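Local structure of halotolerant alpha-type carbonic anhydrase (dCA II) (Dunaliella salina, 1Y7W) at residues Leu78-Asp81 with Ala85-Ile88. The protein catalyses the reversible hydration of carbon dioxide to bicarbonate as a zinc enzyme of the alpha class, and tolerates high salt. Sequence-based numbering, arbitrary orientation.
Sequences LNVD and ADGI. With NA (sodium ion), chain C.
V80 points its side chain at the backbone of D86 and G87 across a compact loop. CB sits 3.4 Å from the carbonyl O of D86. CG1, turned anti to the backbone N (chi1 177°), reaches on to the D86 carboxylate, where it lies 3.2 Å from OD1, a close approach of methyl to oxygen. CG2, anti to the carbonyl carbon and beside the backbone N, comes to 3.8 Å from D86 O, its nearest atom in the facing segment. Next to V80 the backbones close up at G87: its CA–H points almost straight at O of D81, with CA to O 3.3 Å and 176° at the hydrogen. G87 CA also lies 3.1 Å from the carbonyl O of V80. In this alpha-carbonic anhydrase the two segments belong to the loop between strands 55-56 and 89-90, at the periphery of the chain, and the turn joining them wraps a sodium ion. G87 O coordinates the ion at 2.4 Å, alongside the carbonyls of G82 and Q84 and two waters. One of these waters also donates a hydrogen bond to A85 O. D81 OD1 accepts a hydrogen bond from A83 N within that turn. Another water links V80 O to I88 O, 2.7 Å from each. At the inner end, L78 and I88 lie side by side and point the same way, CD2 of L78 4.1 Å from CD1 of I88, and both side chains pack on V213 of helix 213-217.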
ATOM      1  N   LEU A  78      14.894   2.824   4.105  1.00 20.11           N
ATOM      2  CA  LEU A  78      13.689   3.571   3.683  1.00 20.01           C
ATOM      3  C   LEU A  78      13.664   4.965   4.281  1.00 18.58           C
ATOM      4  O   LEU A  78      13.110   5.870   3.687  1.00 17.78           O
ATOM      5  CB  LEU A  78      12.408   2.843   4.131  1.00 19.83           C
ATOM      6  CG  LEU A  78      12.281   1.432   3.586  1.00 20.20           C
ATOM      7  CD1 LEU A  78      11.030   0.764   4.217  1.00 20.32           C
ATOM      8  CD2 LEU A  78      12.218   1.426   2.098  1.00 19.82           C
ATOM      9  N   ASN A  79      14.261   5.148   5.455  1.00 19.24           N
ATOM     10  CA  ASN A  79      14.236   6.460   6.104  1.00 21.25           C
ATOM     11  C   ASN A  79      15.547   7.241   6.086  1.00 22.24           C
ATOM     12  O   ASN A  79      15.804   8.057   6.971  1.00 23.44           O
ATOM     13  CB  ASN A  79      13.727   6.306   7.558  1.00 23.29           C
ATOM     14  CG  ASN A  79      13.273   7.614   8.155  1.00 24.70           C
ATOM     15  OD1 ASN A  79      12.664   8.430   7.492  1.00 28.00           O
ATOM     16  ND2 ASN A  79      13.563   7.814   9.435  1.00 28.99           N
ATOM     17  N   VAL A  80      16.374   6.951   5.096  1.00 21.61           N
ATOM     18  CA  VAL A  80      17.635   7.657   4.886  1.00 21.76           C
ATOM     19  C   VAL A  80      17.568   8.160   3.443  1.00 20.36           C
ATOM     20  O   VAL A  80      17.270   7.377   2.515  1.00 19.48           O
ATOM     21  CB  VAL A  80      18.894   6.709   5.094  1.00 21.76           C
ATOM     22  CG1 VAL A  80      20.217   7.474   4.778  1.00 21.98           C
ATOM     23  CG2 VAL A  80      18.935   6.225   6.526  1.00 23.86           C
ATOM     24  N   ASP A  81      17.791   9.473   3.285  1.00 21.04           N
ATOM     25  CA  ASP A  81      17.801  10.156   1.970  1.00 22.25           C
ATOM     26  C   ASP A  81      18.460   9.212   0.975  1.00 21.60           C
ATOM     27  O   ASP A  81      19.594   8.754   1.190  1.00 21.66           O
ATOM     28  CB  ASP A  81      18.649  11.423   2.077  1.00 25.69           C
ATOM     29  CG  ASP A  81      18.637  12.281   0.801  1.00 27.23           C
ATOM     30  OD1 ASP A  81      18.419  11.814  -0.302  1.00 22.85           O
ATOM     31  OD2 ASP A  81      18.901  13.474   0.941  1.00 32.01           O
ATOM     32  N   ALA A  85      24.620   7.009   1.146  1.00 27.20           N
ATOM     33  CA  ALA A  85      25.119   5.644   1.003  1.00 26.38           C
ATOM     34  C   ALA A  85      24.108   4.612   1.575  1.00 25.88           C
ATOM     35  O   ALA A  85      23.809   3.575   0.972  1.00 27.36           O
ATOM     36  CB  ALA A  85      26.451   5.521   1.757  1.00 27.45           C
ATOM     37  N   ASP A  86      23.586   4.857   2.757  1.00 27.19           N
ATOM     38  CA  ASP A  86      22.674   3.835   3.263  1.00 27.36           C
ATOM     39  C   ASP A  86      21.227   4.242   3.097  1.00 25.95           C
ATOM     40  O   ASP A  86      20.384   3.893   3.937  1.00 26.83           O
ATOM     41  CB  ASP A  86      22.973   3.512   4.725  1.00 33.17           C
ATOM     42  CG  ASP A  86      23.436   4.692   5.460  1.00 37.08           C
ATOM     43  OD1 ASP A  86      22.968   5.797   5.084  1.00 39.94           O
ATOM     44  OD2 ASP A  86      24.285   4.513   6.387  1.00 40.54           O
ATOM     45  N   GLY A  87      20.962   4.993   2.032  1.00 24.27           N
ATOM     46  CA  GLY A  87      19.600   5.455   1.738  1.00 22.66           C
ATOM     47  C   GLY A  87      19.148   4.711   0.500  1.00 22.49           C
ATOM     48  O   GLY A  87      19.923   4.512  -0.435  1.00 22.84           O
ATOM     49  N   ILE A  88      17.885   4.279   0.481  1.00 21.21           N
ATOM     50  CA  ILE A  88      17.374   3.505  -0.635  1.00 19.22           C
ATOM     51  C   ILE A  88      16.760   4.334  -1.754  1.00 20.13           C
ATOM     52  O   ILE A  88      15.932   5.241  -1.501  1.00 19.17           O
ATOM     53  CB  ILE A  88      16.281   2.471  -0.123  1.00 20.12           C
ATOM     54  CG1 ILE A  88      16.976   1.340   0.672  1.00 19.01           C
ATOM     55  CG2 ILE A  88      15.542   1.836  -1.324  1.00 20.62           C
ATOM     56  CD1 ILE A  88      16.041   0.224   1.206  1.00 19.95           C
TER
HETATM   57 NA    NA C 281      21.501   5.665  -1.810  1.00 23.25          NA
HETATM   58  O   HOH W   1      15.349   6.569   0.727  1.00 20.48           O
HETATM   59  O   HOH W   2      22.728   3.782  -1.578  1.00 35.45           O
HETATM   60  O   HOH W   3      20.564   4.866  -3.624  1.00 29.96           O